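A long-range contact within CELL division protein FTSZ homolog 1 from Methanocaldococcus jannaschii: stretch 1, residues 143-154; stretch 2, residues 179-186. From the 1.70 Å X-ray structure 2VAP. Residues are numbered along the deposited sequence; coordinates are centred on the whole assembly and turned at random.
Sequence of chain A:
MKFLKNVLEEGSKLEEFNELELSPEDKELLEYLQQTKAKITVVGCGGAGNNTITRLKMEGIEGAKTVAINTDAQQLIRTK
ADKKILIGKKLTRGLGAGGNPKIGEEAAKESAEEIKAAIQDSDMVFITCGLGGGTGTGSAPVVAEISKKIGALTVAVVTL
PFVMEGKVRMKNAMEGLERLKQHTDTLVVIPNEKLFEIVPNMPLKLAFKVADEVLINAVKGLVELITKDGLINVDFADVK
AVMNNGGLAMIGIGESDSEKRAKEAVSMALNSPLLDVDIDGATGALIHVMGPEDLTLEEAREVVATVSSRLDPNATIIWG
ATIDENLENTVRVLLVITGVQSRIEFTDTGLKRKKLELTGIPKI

Stretch 1, residues 143-154: VAEISKKIGALT
Stretch 2, residues 179-186: RLKQHTDT

The contact is a compact, mixed junction in which the loop following one helix lies against another helix and the strand after it, fixed by hydrogen bonds around Asp185, a salt bridge to Lys148 and the packing of His183 on the helix; it buries 453 Å², both sides summed.

Stretch 1 enters as helix, already formed at Val143 and running through Lys148, with i to i+4 bonds such as Ser147 N to Val143 O (2.8 Å). It turns through Ile150 and Gly151, whose phi/psi of 82/12 favours glycine, and becomes extended at Leu153 (-66/116) and Thr154 (-107/111). Stretch 2 enters as helix at Arg179 and Leu180; His183 N still bonds Leu180 O at 2.9 Å. His183 (-131/21) and Thr184 (-122/153) then carry the chain across to Asp185 (-89/-42) and the extended Thr186 (-133/132). Two CA pairs set the register: Glu145 CA lies 5.1 Å from His183 CA, and Thr154 CA lies 5.3 Å from Thr184 CA.

Asp185 points toward stretch 1 with chi1 m (-65°), and its carboxylate serves two donors. OD2 accepts from Thr154 N at 2.8 Å with an N-H...O angle of 174°, while OD1 meets Lys148 NZ at 2.7 Å in a hydrogen-bonded salt bridge. The return bond runs from Asp185 N to Thr154 O (2.8 Å, 157°), so both backbone polar groups of Thr154 are engaged by this one residue. A weak bond from Thr186 N to the same Thr154 O (3.4 Å, 163°) adds to the pairing. Lys148 reaches the acid by folding its chain through m, m and m before a t chi4 (169°); on the way its CG passes 3.2 Å from His183 O.

His183 (chi1 m, chi2 -75°) has 101 Å² covered by stretch 1. Its ring presents a face to Glu145 CB, which lies 3.8 Å from the centroid and 19° off the normal, a CH-pi contact. Glu145 is extended, with chi1 and chi2 both t; chi1 places CG 3.6 Å from His183 ND1.

Ala144 suits the close approach because its methyl is short: CB sits 3.4 Å from His183 O, 3.8 Å from His183 CB and 4.1 Å from Leu180 CD2, an apolar contact. Thr154 (chi1 m) is buried and directs CG2 to within 3.5 Å of His183 O. Its OG1 is satisfied within stretch 1, accepting from Ser147 OG at 2.8 Å and donating to Ala152 O at 3.0 Å, which ties the strand to the helix.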

ATOM      1  N   VAL A 143     -11.673   9.523   2.799  1.00 13.16           N
ATOM      2  CA  VAL A 143     -10.439   9.607   3.587  1.00  9.44           C
ATOM      3  C   VAL A 143      -9.320  10.240   2.753  1.00 11.91           C
ATOM      4  O   VAL A 143      -8.588  11.106   3.239  1.00 11.73           O
ATOM      5  CB  VAL A 143      -9.992   8.219   4.129  1.00 11.71           C
ATOM      6  CG1 VAL A 143      -8.712   8.341   4.949  1.00 11.11           C
ATOM      7  CG2 VAL A 143     -11.092   7.590   4.973  1.00 10.83           C
ATOM      8  N   ALA A 144      -9.215   9.814   1.494  1.00 10.97           N
ATOM      9  CA  ALA A 144      -8.230  10.357   0.559  1.00  9.79           C
ATOM     10  C   ALA A 144      -8.404  11.863   0.348  1.00 12.55           C
ATOM     11  O   ALA A 144      -7.422  12.606   0.335  1.00 12.18           O
ATOM     12  CB  ALA A 144      -8.290   9.617  -0.772  1.00 10.66           C
ATOM     13  N   GLU A 145      -9.653  12.304   0.196  1.00 13.12           N
ATOM     14  CA  GLU A 145      -9.958  13.729   0.033  1.00 13.54           C
ATOM     15  C   GLU A 145      -9.569  14.529   1.279  1.00 11.31           C
ATOM     16  O   GLU A 145      -8.983  15.609   1.171  1.00 12.39           O
ATOM     17  CB  GLU A 145     -11.440  13.939  -0.303  1.00 12.93           C
ATOM     18  CG  GLU A 145     -11.797  15.391  -0.623  1.00 18.23           C
ATOM     19  CD  GLU A 145     -13.263  15.599  -0.972  1.00 40.33           C
ATOM     20  OE1 GLU A 145     -14.059  14.640  -0.881  1.00 26.59           O
ATOM     21  OE2 GLU A 145     -13.618  16.738  -1.339  1.00 27.79           O
ATOM     22  N   ILE A 146      -9.891  13.985   2.452  1.00 12.68           N
ATOM     23  CA  ILE A 146      -9.536  14.605   3.732  1.00 12.30           C
ATOM     24  C   ILE A 146      -8.014  14.699   3.887  1.00 15.54           C
ATOM     25  O   ILE A 146      -7.487  15.722   4.339  1.00 13.59           O
ATOM     26  CB  ILE A 146     -10.177  13.845   4.927  1.00 10.63           C
ATOM     27  CG1 ILE A 146     -11.706  13.979   4.886  1.00 17.06           C
ATOM     28  CG2 ILE A 146      -9.638  14.363   6.261  1.00 12.28           C
ATOM     29  CD1 ILE A 146     -12.455  12.969   5.747  1.00 16.06           C
ATOM     30  N   SER A 147      -7.319  13.632   3.492  1.00 12.98           N
ATOM     31  CA  SER A 147      -5.857  13.586   3.528  1.00 12.44           C
ATOM     32  C   SER A 147      -5.227  14.653   2.635  1.00 10.37           C
ATOM     33  O   SER A 147      -4.284  15.332   3.044  1.00 14.09           O
ATOM     34  CB  SER A 147      -5.352  12.197   3.124  1.00 14.88           C
ATOM     35  OG  SER A 147      -3.935  12.172   3.061  1.00 15.26           O
ATOM     36  N   LYS A 148      -5.750  14.798   1.419  1.00 10.68           N
ATOM     37  CA  LYS A 148      -5.259  15.811   0.484  1.00  9.64           C
ATOM     38  C   LYS A 148      -5.409  17.222   1.048  1.00 12.18           C
ATOM     39  O   LYS A 148      -4.512  18.056   0.894  1.00 13.50           O
ATOM     40  CB  LYS A 148      -5.975  15.704  -0.866  1.00 14.24           C
ATOM     41  CG  LYS A 148      -5.496  14.557  -1.759  1.00 21.77           C
ATOM     42  CD  LYS A 148      -4.020  14.683  -2.152  1.00 24.84           C
ATOM     43  CE  LYS A 148      -3.773  15.832  -3.117  1.00 33.22           C
ATOM     44  NZ  LYS A 148      -2.317  16.105  -3.281  1.00 23.73           N
ATOM     45  N   LYS A 149      -6.535  17.469   1.717  1.00 12.82           N
ATOM     46  CA  LYS A 149      -6.863  18.788   2.266  1.00 12.78           C
ATOM     47  C   LYS A 149      -6.033  19.184   3.492  1.00 15.74           C
ATOM     48  O   LYS A 149      -6.008  20.356   3.871  1.00 20.04           O
ATOM     49  CB  LYS A 149      -8.361  18.879   2.582  1.00 11.87           C
ATOM     50  CG  LYS A 149      -9.252  18.961   1.345  1.00 16.00           C
ATOM     51  CD  LYS A 149     -10.723  18.737   1.682  1.00 19.45           C
ATOM     52  CE  LYS A 149     -11.365  19.970   2.309  1.00 56.29           C
ATOM     53  NZ  LYS A 149     -12.803  19.743   2.617  1.00 37.70           N
ATOM     54  N   ILE A 150      -5.365  18.214   4.115  1.00 15.67           N
ATOM     55  CA  ILE A 150      -4.440  18.515   5.213  1.00 12.23           C
ATOM     56  C   ILE A 150      -2.980  18.583   4.736  1.00 13.63           C
ATOM     57  O   ILE A 150      -2.057  18.720   5.543  1.00 20.15           O
ATOM     58  CB  ILE A 150      -4.595  17.549   6.426  1.00 15.05           C
ATOM     59  CG1 ILE A 150      -4.313  16.100   6.018  1.00 20.21           C
ATOM     60  CG2 ILE A 150      -5.979  17.701   7.061  1.00 17.44           C
ATOM     61  CD1 ILE A 150      -3.837  15.216   7.148  1.00 33.17           C
ATOM     62  N   GLY A 151      -2.789  18.486   3.420  1.00 11.42           N
ATOM     63  CA  GLY A 151      -1.476  18.665   2.798  1.00 11.31           C
ATOM     64  C   GLY A 151      -0.573  17.445   2.814  1.00 15.55           C
ATOM     65  O   GLY A 151       0.616  17.545   2.508  1.00 14.58           O
ATOM     66  N   ALA A 152      -1.138  16.292   3.161  1.00 13.57           N
ATOM     67  CA  ALA A 152      -0.368  15.053   3.251  1.00 12.03           C
ATOM     68  C   ALA A 152      -0.151  14.412   1.883  1.00 11.79           C
ATOM     69  O   ALA A 152      -0.989  14.542   0.985  1.00 12.03           O
ATOM     70  CB  ALA A 152      -1.055  14.070   4.193  1.00 11.09           C
ATOM     71  N   LEU A 153       0.985  13.734   1.730  1.00  9.37           N
ATOM     72  CA  LEU A 153       1.211  12.860   0.584  1.00 10.00           C
ATOM     73  C   LEU A 153       0.230  11.699   0.707  1.00 10.02           C
ATOM     74  O   LEU A 153       0.291  10.923   1.662  1.00 12.32           O
ATOM     75  CB  LEU A 153       2.659  12.357   0.550  1.00 12.51           C
ATOM     76  CG  LEU A 153       3.070  11.336  -0.522  1.00 10.08           C
ATOM     77  CD1 LEU A 153       2.890  11.875  -1.940  1.00 15.52           C
ATOM     78  CD2 LEU A 153       4.510  10.894  -0.301  1.00 12.08           C
ATOM     79  N   THR A 154      -0.682  11.606  -0.257  1.00  9.84           N
ATOM     80  CA  THR A 154      -1.833  10.712  -0.156  1.00  8.66           C
ATOM     81  C   THR A 154      -1.684   9.500  -1.072  1.00  8.97           C
ATOM     82  O   THR A 154      -1.732   9.620  -2.299  1.00 12.31           O
ATOM     83  CB  THR A 154      -3.141  11.480  -0.460  1.00 12.40           C
ATOM     84  OG1 THR A 154      -3.214  12.636   0.384  1.00 14.11           O
ATOM     85  CG2 THR A 154      -4.366  10.611  -0.223  1.00 12.37           C
ATOM     86  N   ARG A 179     -13.141   7.263  -8.212  1.00 15.93           N
ATOM     87  CA  ARG A 179     -13.273   8.298  -7.182  1.00 13.43           C
ATOM     88  C   ARG A 179     -11.972   8.503  -6.403  1.00 18.99           C
ATOM     89  O   ARG A 179     -11.627   9.635  -6.057  1.00 19.14           O
ATOM     90  CB  ARG A 179     -14.424   7.979  -6.222  1.00 16.88           C
ATOM     91  CG  ARG A 179     -15.809   8.012  -6.863  1.00 19.37           C
ATOM     92  CD  ARG A 179     -16.923   8.017  -5.819  1.00 30.76           C
ATOM     93  NE  ARG A 179     -16.849   6.879  -4.902  1.00 44.50           N
ATOM     94  CZ  ARG A 179     -17.405   5.690  -5.120  1.00400.97           C
ATOM     95  NH1 ARG A 179     -18.088   5.454  -6.234  1.00 30.87           N
ATOM     96  NH2 ARG A 179     -17.276   4.728  -4.217  1.00 35.55           N
ATOM     97  N   LEU A 180     -11.262   7.407  -6.133  1.00 19.75           N
ATOM     98  CA  LEU A 180      -9.958   7.461  -5.463  1.00 19.80           C
ATOM     99  C   LEU A 180      -8.922   8.220  -6.287  1.00 26.78           C
ATOM    100  O   LEU A 180      -8.148   9.010  -5.742  1.00 21.57           O
ATOM    101  CB  LEU A 180      -9.437   6.052  -5.155  1.00 19.70           C
ATOM    102  CG  LEU A 180      -9.793   5.389  -3.821  1.00 30.72           C
ATOM    103  CD1 LEU A 180      -9.348   3.934  -3.831  1.00 17.56           C
ATOM    104  CD2 LEU A 180      -9.170   6.131  -2.641  1.00 15.05           C
ATOM    105  N   LYS A 181      -8.923   7.975  -7.597  1.00 16.59           N
ATOM    106  CA  LYS A 181      -7.993   8.605  -8.538  1.00 18.07           C
ATOM    107  C   LYS A 181      -8.050  10.136  -8.479  1.00 22.83           C
ATOM    108  O   LYS A 181      -7.050  10.812  -8.726  1.00 20.90           O
ATOM    109  CB  LYS A 181      -8.286   8.119  -9.961  1.00 20.95           C
ATOM    110  CG  LYS A 181      -7.215   8.463 -10.993  1.00 57.58           C
ATOM    111  CD  LYS A 181      -7.586   7.966 -12.386  1.00 78.85           C
ATOM    112  CE  LYS A 181      -8.583   8.890 -13.076  1.00 50.72           C
ATOM    113  NZ  LYS A 181      -8.925   8.413 -14.445  1.00 69.46           N
ATOM    114  N   GLN A 182      -9.222  10.667  -8.139  1.00 18.86           N
ATOM    115  CA  GLN A 182      -9.431  12.111  -8.046  1.00 17.12           C
ATOM    116  C   GLN A 182      -8.789  12.724  -6.798  1.00 17.45           C
ATOM    117  O   GLN A 182      -8.578  13.938  -6.740  1.00 22.83           O
ATOM    118  CB  GLN A 182     -10.930  12.441  -8.076  1.00 22.41           C
ATOM    119  CG  GLN A 182     -11.675  11.950  -9.320  1.00 28.41           C
ATOM    120  CD  GLN A 182     -11.253  12.662 -10.597  1.00280.64           C
ATOM    121  OE1 GLN A 182     -11.016  13.871 -10.604  1.00 65.89           O
ATOM    122  NE2 GLN A 182     -11.164  11.910 -11.688  1.00 71.28           N
ATOM    123  N   HIS A 183      -8.476  11.884  -5.810  1.00 14.29           N
ATOM    124  CA  HIS A 183      -8.001  12.358  -4.508  1.00 16.35           C
ATOM    125  C   HIS A 183      -6.735  11.656  -4.005  1.00 22.19           C
ATOM    126  O   HIS A 183      -6.455  11.661  -2.803  1.00 36.81           O
ATOM    127  CB  HIS A 183      -9.111  12.227  -3.457  1.00 19.68           C
ATOM    128  CG  HIS A 183     -10.390  12.911  -3.832  1.00 21.87           C
ATOM    129  ND1 HIS A 183     -10.541  14.280  -3.787  1.00 19.38           N
ATOM    130  CD2 HIS A 183     -11.576  12.413  -4.254  1.00 27.20           C
ATOM    131  CE1 HIS A 183     -11.766  14.597  -4.169  1.00 26.49           C
ATOM    132  NE2 HIS A 183     -12.414  13.482  -4.458  1.00 25.97           N
ATOM    133  N   THR A 184      -5.975  11.052  -4.915  1.00 11.61           N
ATOM    134  CA  THR A 184      -4.709  10.414  -4.545  1.00 11.61           C
ATOM    135  C   THR A 184      -3.532  10.991  -5.321  1.00 10.70           C
ATOM    136  O   THR A 184      -3.692  11.491  -6.436  1.00 14.64           O
ATOM    137  CB  THR A 184      -4.735   8.879  -4.752  1.00 12.36           C
ATOM    138  OG1 THR A 184      -5.145   8.576  -6.092  1.00 14.06           O
ATOM    139  CG2 THR A 184      -5.674   8.206  -3.755  1.00 15.83           C
ATOM    140  N   ASP A 185      -2.353  10.918  -4.709  1.00  9.57           N
ATOM    141  CA  ASP A 185      -1.102  11.281  -5.364  1.00 10.50           C
ATOM    142  C   ASP A 185      -0.523  10.060  -6.077  1.00 15.51           C
ATOM    143  O   ASP A 185      -0.033  10.162  -7.204  1.00 13.14           O
ATOM    144  CB  ASP A 185      -0.116  11.850  -4.341  1.00 11.73           C
ATOM    145  CG  ASP A 185      -0.599  13.159  -3.734  1.00 15.58           C
ATOM    146  OD1 ASP A 185      -1.062  14.036  -4.494  1.00 18.39           O
ATOM    147  OD2 ASP A 185      -0.516  13.310  -2.498  1.00 14.18           O
ATOM    148  N   THR A 186      -0.587   8.912  -5.405  1.00 12.41           N
ATOM    149  CA  THR A 186      -0.290   7.617  -6.012  1.00 10.34           C
ATOM    150  C   THR A 186      -1.398   6.640  -5.632  1.00 11.61           C
ATOM    151  O   THR A 186      -1.794   6.558  -4.466  1.00 12.50           O
ATOM    152  CB  THR A 186       1.086   7.069  -5.566  1.00 11.77           C
ATOM    153  OG1 THR A 186       2.114   7.985  -5.954  1.00 12.47           O
ATOM    154  CG2 THR A 186       1.375   5.713  -6.208  1.00 14.07           C
TER